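Local coordinates for acyl-CoA dehydrogenase domain protein Tcur3483 (Thermomonospora curvata, PDB 6WY9) that binds a flavin adenine dinucleotide cofactor and, like other acyl-CoA dehydrogenase family members, probably oxidises a CH-CH bond of its substrate, at residues G56-E64 against T178-Y186; L75-G84 against K128-G138. All coordinates share one frame; numbering follows the deposited sequence.

Interaction 1 of 2, residues G56-E64 against T178-Y186. With FDA (dihydroflavine-adenine dinucleotide), chain C.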
loop_
_atom_site.group_PDB
_atom_site.type_symbol
_atom_site.label_atom_id
_atom_site.label_comp_id
_atom_site.label_asym_id
_atom_site.label_seq_id
_atom_site.Cartn_x
_atom_site.Cartn_y
_atom_site.Cartn_z
ATOM N N GLY A 56 -2.920 26.074 -18.428
ATOM C CA GLY A 56 -2.506 26.744 -17.213
ATOM C C GLY A 56 -1.835 28.068 -17.543
ATOM O O GLY A 56 -2.032 28.652 -18.607
ATOM N N VAL A 57 -0.999 28.526 -16.610
ATOM C CA VAL A 57 -0.350 29.828 -16.751
ATOM C C VAL A 57 0.396 29.979 -18.080
ATOM O O VAL A 57 0.687 31.099 -18.507
ATOM C CB VAL A 57 0.590 30.058 -15.552
ATOM C CG1 VAL A 57 -0.228 30.285 -14.296
ATOM C CG2 VAL A 57 1.508 28.856 -15.376
ATOM N N GLY A 58 0.709 28.888 -18.753
ATOM C CA GLY A 58 1.425 29.035 -20.002
ATOM C C GLY A 58 0.578 29.192 -21.242
ATOM O O GLY A 58 1.141 29.290 -22.339
ATOM N N GLY A 59 -0.778 29.225 -21.092
ATOM C CA GLY A 59 -1.683 29.219 -22.223
ATOM C C GLY A 59 -1.939 30.604 -22.802
ATOM O O GLY A 59 -1.696 31.625 -22.157
ATOM N N GLU A 60 -2.449 30.627 -24.037
ATOM C CA GLU A 60 -2.491 31.877 -24.792
ATOM C C GLU A 60 -3.505 32.843 -24.205
ATOM O O GLU A 60 -3.223 34.040 -24.040
ATOM C CB GLU A 60 -2.805 31.596 -26.259
ATOM C CG GLU A 60 -1.607 31.138 -27.063
ATOM C CD GLU A 60 -1.900 31.080 -28.545
ATOM O OE1 GLU A 60 -1.337 31.903 -29.299
ATOM O OE2 GLU A 60 -2.708 30.218 -28.953
ATOM N N ARG A 61 -4.690 32.337 -23.884
ATOM C CA ARG A 61 -5.804 33.131 -23.379
ATOM C C ARG A 61 -5.738 33.346 -21.884
ATOM O O ARG A 61 -6.673 33.907 -21.301
ATOM C CB ARG A 61 -7.131 32.464 -23.751
ATOM C CG ARG A 61 -7.395 32.485 -25.240
ATOM C CD ARG A 61 -8.515 33.462 -25.599
ATOM N NE ARG A 61 -9.833 32.825 -25.579
ATOM C CZ ARG A 61 -10.306 32.070 -26.568
ATOM N NH1 ARG A 61 -11.513 31.528 -26.478
ATOM N NH2 ARG A 61 -9.565 31.856 -27.651
ATOM N N PHE A 62 -4.648 32.925 -21.249
ATOM C CA PHE A 62 -4.550 33.089 -19.807
ATOM C C PHE A 62 -4.704 34.557 -19.409
ATOM O O PHE A 62 -5.574 34.900 -18.598
ATOM C CB PHE A 62 -3.232 32.494 -19.325
ATOM C CG PHE A 62 -2.954 32.721 -17.872
ATOM C CD1 PHE A 62 -3.838 32.279 -16.902
ATOM C CD2 PHE A 62 -1.776 33.349 -17.474
ATOM C CE1 PHE A 62 -3.567 32.482 -15.564
ATOM C CE2 PHE A 62 -1.501 33.562 -16.135
ATOM C CZ PHE A 62 -2.383 33.137 -15.179
ATOM N N ARG A 63 -3.909 35.450 -20.008
ATOM C CA ARG A 63 -3.944 36.853 -19.592
ATOM C C ARG A 63 -5.304 37.467 -19.864
ATOM O O ARG A 63 -5.759 38.342 -19.120
ATOM C CB ARG A 63 -2.857 37.666 -20.309
ATOM C CG ARG A 63 -1.452 37.183 -20.090
ATOM C CD ARG A 63 -1.114 37.180 -18.624
ATOM N NE ARG A 63 -1.381 38.471 -17.990
ATOM C CZ ARG A 63 -0.433 39.354 -17.684
ATOM N NH1 ARG A 63 0.842 39.084 -17.948
ATOM N NH2 ARG A 63 -0.769 40.503 -17.106
ATOM N N GLU A 64 -5.941 37.050 -20.957
ATOM C CA GLU A 64 -7.295 37.490 -21.279
ATOM C C GLU A 64 -8.266 37.196 -20.141
ATOM O O GLU A 64 -9.073 38.052 -19.753
ATOM C CB GLU A 64 -7.742 36.789 -22.556
ATOM C CG GLU A 64 -8.770 37.519 -23.355
ATOM C CD GLU A 64 -9.177 36.727 -24.576
ATOM O OE1 GLU A 64 -10.353 36.294 -24.644
ATOM O OE2 GLU A 64 -8.304 36.520 -25.450
ATOM N N THR A 178 10.015 27.044 -15.406
ATOM C CA THR A 178 9.447 28.328 -14.990
ATOM C C THR A 178 8.052 28.450 -15.582
ATOM O O THR A 178 7.872 29.074 -16.627
ATOM C CB THR A 178 10.319 29.487 -15.473
ATOM O OG1 THR A 178 11.711 29.206 -15.234
ATOM C CG2 THR A 178 9.929 30.764 -14.758
ATOM N N SER A 179 7.041 27.918 -14.881
ATOM C CA SER A 179 5.675 27.957 -15.401
ATOM C C SER A 179 5.204 29.385 -15.562
ATOM O O SER A 179 5.346 30.204 -14.646
ATOM C CB SER A 179 4.668 27.244 -14.486
ATOM O OG SER A 179 5.162 26.012 -14.063
ATOM N N GLY A 180 4.548 29.634 -16.693
ATOM C CA GLY A 180 4.000 30.922 -17.039
ATOM C C GLY A 180 5.021 31.956 -17.492
ATOM O O GLY A 180 4.632 33.099 -17.751
ATOM N N ALA A 181 6.309 31.622 -17.579
ATOM C CA ALA A 181 7.266 32.676 -17.909
ATOM C C ALA A 181 6.957 33.298 -19.266
ATOM O O ALA A 181 7.268 34.469 -19.486
ATOM C CB ALA A 181 8.708 32.162 -17.879
ATOM N N ASN A 182 6.355 32.530 -20.182
ATOM C CA ASN A 182 5.997 33.027 -21.513
ATOM C C ASN A 182 4.828 34.009 -21.486
ATOM O O ASN A 182 4.642 34.758 -22.455
ATOM C CB ASN A 182 5.653 31.851 -22.441
ATOM C CG ASN A 182 4.561 30.919 -21.855
ATOM O OD1 ASN A 182 4.565 30.595 -20.670
ATOM N ND2 ASN A 182 3.630 30.494 -22.700
ATOM N N THR A 183 4.029 34.017 -20.411
ATOM C CA THR A 183 2.864 34.896 -20.311
ATOM C C THR A 183 2.956 35.885 -19.167
ATOM O O THR A 183 2.073 36.730 -19.044
ATOM C CB THR A 183 1.556 34.081 -20.142
ATOM O OG1 THR A 183 1.575 33.344 -18.909
ATOM C CG2 THR A 183 1.375 33.106 -21.286
ATOM N N ALA A 184 3.979 35.796 -18.326
ATOM C CA ALA A 184 4.141 36.672 -17.176
ATOM C C ALA A 184 4.802 37.996 -17.576
ATOM O O ALA A 184 5.467 38.105 -18.612
ATOM C CB ALA A 184 4.979 35.987 -16.091
ATOM N N ASP A 185 4.605 39.006 -16.724
ATOM C CA ASP A 185 5.288 40.288 -16.829
ATOM C C ASP A 185 6.538 40.376 -15.967
ATOM O O ASP A 185 7.394 41.230 -16.236
ATOM C CB ASP A 185 4.356 41.426 -16.415
ATOM C CG ASP A 185 3.034 41.377 -17.129
ATOM O OD1 ASP A 185 3.011 41.525 -18.367
ATOM O OD2 ASP A 185 2.018 41.167 -16.447
ATOM N N TYR A 186 6.644 39.552 -14.918
ATOM C CA TYR A 186 7.789 39.589 -14.013
ATOM C C TYR A 186 8.113 38.191 -13.507
ATOM O O TYR A 186 7.215 37.369 -13.297
ATOM C CB TYR A 186 7.536 40.477 -12.804
ATOM C CG TYR A 186 7.271 41.920 -13.154
ATOM C CD1 TYR A 186 8.321 42.786 -13.464
ATOM C CD2 TYR A 186 5.980 42.414 -13.158
ATOM C CE1 TYR A 186 8.074 44.106 -13.778
ATOM C CE2 TYR A 186 5.723 43.728 -13.464
ATOM C CZ TYR A 186 6.771 44.568 -13.770
ATOM O OH TYR A 186 6.498 45.873 -14.072
HETATM P PA FDA C . 15.385 16.293 -8.363
HETATM O O1A FDA C . 16.327 15.701 -9.362
HETATM O O2A FDA C . 15.918 17.271 -7.302
HETATM O O5B FDA C . 14.771 15.026 -7.421
HETATM C C5B FDA C . 14.175 14.101 -8.291
HETATM C C4B FDA C . 13.542 13.011 -7.407
HETATM O O4B FDA C . 14.641 12.548 -6.486
HETATM C C3B FDA C . 12.511 13.559 -6.418
HETATM O O3B FDA C . 11.233 13.567 -6.939
HETATM C C2B FDA C . 12.566 12.514 -5.318
HETATM O O2B FDA C . 11.969 11.215 -5.697
HETATM C C1B FDA C . 14.091 12.220 -5.171
HETATM N N9A FDA C . 14.759 12.974 -4.111
HETATM C C8A FDA C . 15.328 14.262 -4.168
HETATM N N7A FDA C . 15.913 14.607 -3.027
HETATM C C5A FDA C . 15.725 13.528 -2.190
HETATM C C6A FDA C . 16.095 13.324 -0.852
HETATM N N6A FDA C . 16.769 14.257 -0.154
HETATM N N1A FDA C . 15.785 12.166 -0.227
HETATM C C2A FDA C . 15.098 11.271 -0.996
HETATM N N3A FDA C . 14.666 11.326 -2.279
HETATM C C4A FDA C . 15.017 12.488 -2.853
HETATM N N1 FDA C . 9.987 25.346 -10.414
HETATM C C2 FDA C . 10.118 26.750 -10.375
HETATM O O2 FDA C . 11.171 27.272 -9.948
HETATM N N3 FDA C . 9.024 27.481 -10.825
HETATM C C4 FDA C . 7.826 26.914 -11.319
HETATM O O4 FDA C . 6.928 27.645 -11.716
HETATM C C4X FDA C . 7.781 25.476 -11.327
HETATM N N5 FDA C . 6.635 24.837 -11.802
HETATM C C5X FDA C . 6.757 23.554 -12.264
HETATM C C6 FDA C . 5.839 23.021 -13.092
HETATM C C7 FDA C . 6.019 21.698 -13.566
HETATM C C7M FDA C . 5.032 21.176 -14.442
HETATM C C8 FDA C . 7.066 20.939 -13.195
HETATM C C8M FDA C . 7.249 19.556 -13.679
HETATM C C9 FDA C . 7.996 21.471 -12.318
HETATM C C9A FDA C . 7.843 22.779 -11.869
HETATM N N10 FDA C . 8.773 23.338 -10.977
HETATM C C10 FDA C . 8.827 24.733 -10.909
HETATM C "C1'" FDA C . 9.999 22.559 -10.639
HETATM C "C2'" FDA C . 9.838 21.765 -9.313
HETATM O "O2'" FDA C . 9.865 22.597 -8.254
HETATM C "C3'" FDA C . 11.062 20.742 -9.336
HETATM O "O3'" FDA C . 10.871 19.752 -10.328
HETATM C "C4'" FDA C . 11.274 20.126 -7.961
HETATM O "O4'" FDA C . 11.751 21.128 -7.131
HETATM C "C5'" FDA C . 12.218 18.903 -8.113
HETATM O "O5'" FDA C . 13.448 19.372 -8.581
HETATM P P FDA C . 14.008 18.355 -9.736
HETATM O O1P FDA C . 12.963 18.319 -10.743
HETATM O O2P FDA C . 15.407 18.832 -10.096
HETATM O O3P FDA C . 14.089 16.820 -9.111
#

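Interaction 2 of 2, residues L75-G84 against K128-G138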
loop_
_atom_site.group_PDB
_atom_site.type_symbol
_atom_site.label_atom_id
_atom_site.label_comp_id
_atom_site.label_asym_id
_atom_site.label_seq_id
_atom_site.Cartn_x
_atom_site.Cartn_y
_atom_site.Cartn_z
ATOM N N LEU A 75 -10.133 38.901 -8.152
ATOM C CA LEU A 75 -8.765 38.585 -7.745
ATOM C C LEU A 75 -8.486 38.994 -6.297
ATOM O O LEU A 75 -7.819 38.260 -5.556
ATOM C CB LEU A 75 -7.781 39.245 -8.713
ATOM C CG LEU A 75 -7.900 38.698 -10.140
ATOM C CD1 LEU A 75 -6.711 39.142 -11.017
ATOM C CD2 LEU A 75 -8.056 37.157 -10.127
ATOM N N GLY A 76 -8.982 40.147 -5.861
ATOM C CA GLY A 76 -8.700 40.522 -4.489
ATOM C C GLY A 76 -9.709 40.013 -3.486
ATOM O O GLY A 76 -9.757 40.497 -2.351
ATOM N N TYR A 77 -10.534 39.048 -3.887
ATOM C CA TYR A 77 -11.633 38.592 -3.046
ATOM C C TYR A 77 -11.166 38.245 -1.640
ATOM O O TYR A 77 -11.825 38.592 -0.654
ATOM C CB TYR A 77 -12.286 37.378 -3.698
ATOM C CG TYR A 77 -13.685 37.080 -3.204
ATOM C CD1 TYR A 77 -14.737 37.965 -3.437
ATOM C CD2 TYR A 77 -13.965 35.886 -2.549
ATOM C CE1 TYR A 77 -16.043 37.663 -3.008
ATOM C CE2 TYR A 77 -15.248 35.579 -2.122
ATOM C CZ TYR A 77 -16.278 36.462 -2.353
ATOM O OH TYR A 77 -17.531 36.130 -1.901
ATOM N N GLY A 78 -10.041 37.546 -1.530
ATOM C CA GLY A 78 -9.510 37.151 -0.240
ATOM C C GLY A 78 -8.416 38.050 0.307
ATOM O O GLY A 78 -7.926 37.828 1.417
ATOM N N TRP A 79 -8.004 39.065 -0.445
ATOM C CA TRP A 79 -6.964 39.946 0.061
ATOM C C TRP A 79 -7.500 40.825 1.194
ATOM O O TRP A 79 -8.688 41.160 1.226
ATOM C CB TRP A 79 -6.438 40.840 -1.051
ATOM C CG TRP A 79 -5.386 40.228 -1.919
ATOM C CD1 TRP A 79 -5.094 38.901 -2.058
ATOM C CD2 TRP A 79 -4.470 40.935 -2.763
ATOM N NE1 TRP A 79 -4.048 38.739 -2.942
ATOM C CE2 TRP A 79 -3.650 39.971 -3.391
ATOM C CE3 TRP A 79 -4.262 42.292 -3.050
ATOM C CZ2 TRP A 79 -2.644 40.319 -4.295
ATOM C CZ3 TRP A 79 -3.260 42.636 -3.943
ATOM C CH2 TRP A 79 -2.468 41.650 -4.559
ATOM N N PRO A 80 -6.642 41.242 2.116
ATOM C CA PRO A 80 -7.081 42.212 3.128
ATOM C C PRO A 80 -7.563 43.491 2.463
ATOM O O PRO A 80 -7.004 43.933 1.457
ATOM C CB PRO A 80 -5.817 42.451 3.964
ATOM C CG PRO A 80 -4.675 42.083 3.053
ATOM C CD PRO A 80 -5.194 40.969 2.184
ATOM N N LYS A 81 -8.605 44.105 3.029
ATOM C CA LYS A 81 -9.057 45.363 2.442
ATOM C C LYS A 81 -8.026 46.479 2.605
ATOM O O LYS A 81 -8.076 47.468 1.867
ATOM C CB LYS A 81 -10.403 45.777 3.027
ATOM C CG LYS A 81 -11.089 46.859 2.210
ATOM C CD LYS A 81 -12.590 46.660 2.155
ATOM C CE LYS A 81 -13.282 47.991 1.906
ATOM N NZ LYS A 81 -14.749 47.897 2.102
ATOM N N GLU A 82 -7.085 46.337 3.539
ATOM C CA GLU A 82 -5.968 47.278 3.630
ATOM C C GLU A 82 -5.225 47.380 2.306
ATOM O O GLU A 82 -4.738 48.454 1.936
ATOM C CB GLU A 82 -5.002 46.846 4.742
ATOM C CG GLU A 82 -5.658 46.553 6.103
ATOM C CD GLU A 82 -6.583 45.322 6.091
ATOM O OE1 GLU A 82 -7.557 45.294 5.304
ATOM O OE2 GLU A 82 -6.331 44.372 6.865
ATOM N N TYR A 83 -5.134 46.277 1.571
ATOM C CA TYR A 83 -4.422 46.270 0.307
ATOM C C TYR A 83 -5.373 46.231 -0.876
ATOM O O TYR A 83 -4.985 45.813 -1.970
ATOM C CB TYR A 83 -3.444 45.102 0.266
ATOM C CG TYR A 83 -2.328 45.184 1.286
ATOM C CD1 TYR A 83 -1.209 45.962 1.060
ATOM C CD2 TYR A 83 -2.379 44.439 2.453
ATOM C CE1 TYR A 83 -0.171 46.002 1.983
ATOM C CE2 TYR A 83 -1.368 44.475 3.366
ATOM C CZ TYR A 83 -0.267 45.250 3.133
ATOM O OH TYR A 83 0.730 45.260 4.070
ATOM N N GLY A 84 -6.618 46.654 -0.668
ATOM C CA GLY A 84 -7.596 46.774 -1.726
ATOM C C GLY A 84 -8.457 45.562 -1.956
ATOM O O GLY A 84 -9.219 45.547 -2.929
ATOM N N LYS A 128 5.166 47.618 -2.791
ATOM C CA LYS A 128 3.744 47.309 -2.761
ATOM C C LYS A 128 2.988 48.194 -3.733
ATOM O O LYS A 128 2.086 47.731 -4.441
ATOM C CB LYS A 128 3.203 47.480 -1.341
ATOM C CG LYS A 128 3.779 46.496 -0.332
ATOM C CD LYS A 128 3.455 46.939 1.096
ATOM C CE LYS A 128 4.009 45.924 2.091
ATOM N NZ LYS A 128 3.818 46.354 3.498
ATOM N N LYS A 129 3.371 49.467 -3.808
ATOM C CA LYS A 129 2.641 50.396 -4.657
ATOM C C LYS A 129 2.837 50.077 -6.137
ATOM O O LYS A 129 1.903 50.228 -6.934
ATOM C CB LYS A 129 3.064 51.835 -4.340
ATOM C CG LYS A 129 2.895 52.248 -2.868
ATOM C CD LYS A 129 1.444 52.209 -2.370
ATOM C CE LYS A 129 1.132 50.885 -1.645
ATOM N NZ LYS A 129 -0.323 50.665 -1.350
ATOM N N LYS A 130 4.026 49.614 -6.517
ATOM C CA LYS A 130 4.287 49.320 -7.922
ATOM C C LYS A 130 3.564 48.064 -8.401
ATOM O O LYS A 130 3.152 48.004 -9.566
ATOM C CB LYS A 130 5.800 49.182 -8.134
ATOM C CG LYS A 130 6.270 48.661 -9.494
ATOM C CD LYS A 130 7.761 49.039 -9.709
ATOM C CE LYS A 130 8.493 48.179 -10.757
ATOM N NZ LYS A 130 8.025 48.355 -12.170
ATOM N N TYR A 131 3.413 47.053 -7.537
ATOM C CA TYR A 131 2.999 45.715 -7.957
ATOM C C TYR A 131 1.591 45.347 -7.516
ATOM O O TYR A 131 0.827 44.805 -8.317
ATOM C CB TYR A 131 3.991 44.642 -7.449
ATOM C CG TYR A 131 5.362 44.781 -8.079
ATOM C CD1 TYR A 131 5.585 44.415 -9.402
ATOM C CD2 TYR A 131 6.419 45.336 -7.365
ATOM C CE1 TYR A 131 6.826 44.585 -9.990
ATOM C CE2 TYR A 131 7.669 45.511 -7.944
ATOM C CZ TYR A 131 7.865 45.133 -9.252
ATOM O OH TYR A 131 9.100 45.318 -9.812
ATOM N N LEU A 132 1.225 45.599 -6.261
ATOM C CA LEU A 132 -0.032 45.046 -5.767
ATOM C C LEU A 132 -1.239 45.557 -6.539
ATOM O O LEU A 132 -2.116 44.738 -6.864
ATOM C CB LEU A 132 -0.189 45.320 -4.269
ATOM C CG LEU A 132 0.808 44.565 -3.392
ATOM C CD1 LEU A 132 0.367 44.672 -1.944
ATOM C CD2 LEU A 132 0.904 43.117 -3.815
ATOM N N PRO A 133 -1.336 46.839 -6.901
ATOM C CA PRO A 133 -2.548 47.279 -7.617
ATOM C C PRO A 133 -2.720 46.575 -8.955
ATOM O O PRO A 133 -3.841 46.178 -9.309
ATOM C CB PRO A 133 -2.340 48.797 -7.772
ATOM C CG PRO A 133 -1.272 49.156 -6.762
ATOM C CD PRO A 133 -0.373 47.947 -6.720
ATOM N N GLY A 134 -1.630 46.393 -9.703
ATOM C CA GLY A 134 -1.717 45.732 -10.990
ATOM C C GLY A 134 -1.979 44.254 -10.850
ATOM O O GLY A 134 -2.633 43.650 -11.706
ATOM N N ILE A 135 -1.491 43.648 -9.769
ATOM C CA ILE A 135 -1.905 42.280 -9.477
ATOM C C ILE A 135 -3.412 42.240 -9.250
ATOM O O ILE A 135 -4.142 41.466 -9.880
ATOM C CB ILE A 135 -1.141 41.729 -8.261
ATOM C CG1 ILE A 135 0.340 41.531 -8.607
ATOM C CG2 ILE A 135 -1.834 40.450 -7.764
ATOM C CD1 ILE A 135 1.146 40.802 -7.542
ATOM N N LEU A 136 -3.891 43.101 -8.352
ATOM C CA LEU A 136 -5.311 43.206 -8.057
ATOM C C LEU A 136 -6.136 43.388 -9.323
ATOM O O LEU A 136 -7.146 42.704 -9.522
ATOM C CB LEU A 136 -5.536 44.365 -7.087
ATOM C CG LEU A 136 -6.933 44.577 -6.515
ATOM C CD1 LEU A 136 -7.410 43.366 -5.687
ATOM C CD2 LEU A 136 -6.959 45.876 -5.696
ATOM N N SER A 137 -5.739 44.323 -10.183
ATOM C CA SER A 137 -6.526 44.648 -11.370
ATOM C C SER A 137 -6.387 43.608 -12.469
ATOM O O SER A 137 -6.962 43.780 -13.549
ATOM C CB SER A 137 -6.100 46.006 -11.909
ATOM O OG SER A 137 -4.705 45.975 -12.171
ATOM N N GLY A 138 -5.631 42.545 -12.225
ATOM C CA GLY A 138 -5.373 41.574 -13.261
ATOM C C GLY A 138 -4.472 42.063 -14.366
ATOM O O GLY A 138 -4.540 41.535 -15.474
#

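Interaction 1 of 2, residues G56-E64 against T178-Y186
R63 sets its CG opposite the carbonyl carbon (chi1 -59°) and then bends at chi2 and chi3, which brings the edge of the guanidinium to the T183 carbonyl oxygen and to D185. NH1 gives T183 O a nearly straight bond of 2.9 Å that lies in the carbonyl plane. NH1 and NH2 also close end-on on one oxygen, D185 OD2, in a salt bridge, at 2.8 Å from NH1. NH2 uses the syn lone pair of OD2, whereas NH1 meets it from above the carboxylate, whose plane stands 72° from the guanidinium. OD2 also accepts the backbone N of V141, a third donor on that one oxygen. N182 and T183 both place a branch between backbone N and carbonyl carbon: N182 ND2 reaches G58 O at 2.8 Å, and T183 OG1 points at V57 O, at a separation too short for its length to be trusted. In the acyl-CoA dehydrogenase fold this joins the turn before helix 62-71, in the helical N-terminal domain, to the loop between strands 168-176 and 186-192 of the middle beta domain. That loop opens with a type II turn, T178 to A181, where G180 lets V57 CG2 come within 3.4 Å of G180 N. V57 CG2 also rests on S179 CB at 3.7 Å, and S179 N donates to O4 of the reduced flavin at 3.2 Å.

Interaction 2 of 2, residues L75-G84 against K128-G138
G76 passes the last turn of the helix, its CA nearest that of L136, and Y83 lies further back beside L132, so 75-84 runs counter to helix residues 128-136. A type I turn from G76 to W79 bends the loop, and a Schellman motif with positive phi at G138 ends the helix. Against this end L75 CD1 packs 3.6 Å from G138 CA, and L75 CB touches L136 O. With chi1 at -174°, the L136 branch swings away from its own backbone N and carries its two methyls to the loop: CD1 to G76 CA at 3.3 Å, where a side chain on G76 would clash, and CD2 to G84 O at 3.6 Å. The six-membered part of the W79 indole lies obliquely against I135 and L132, CH2 meeting I135 CG2 at 3.5 Å and L132 CD2 at 3.8 Å, while NE1 bonds to V112 O. With an alanine here in place of the indole, I135 and L132 would probably face a gap, and V112 O would be left without this donor. Y83 CD1 lies 3.6 Å from L132 CD1, and the extended K128 chain runs at the edge of the phenol to a weak NZ to OH bond; NZ also pairs with E125. In this helical domain, helix 109-122 touches Y83 and L132 through M120 and I135 through T111, while helix 62-71 meets L75 through V66 and L69.

Overall arrangement
From the N terminus the chain passes through 56-64 into helix 62-71, then the loop 75-84. After helices 90-103 and 109-122, helix 125-136 brings 128-138 back to that loop, closing interaction 2 within the helical N-terminal domain. The chain then enters the middle beta domain, and the loop 178-186 returns to 56-64, so interaction 1 closes a larger loop with interaction 2 nested inside it. Their centres lie about 19 Å apart, yet they touch where the Y186 ring meets that of Y131 edge-to-face. Interaction 2 thus ties helical parts to one another, while interaction 1 ties the helical domain to the flavin-contacting loop of the beta domain.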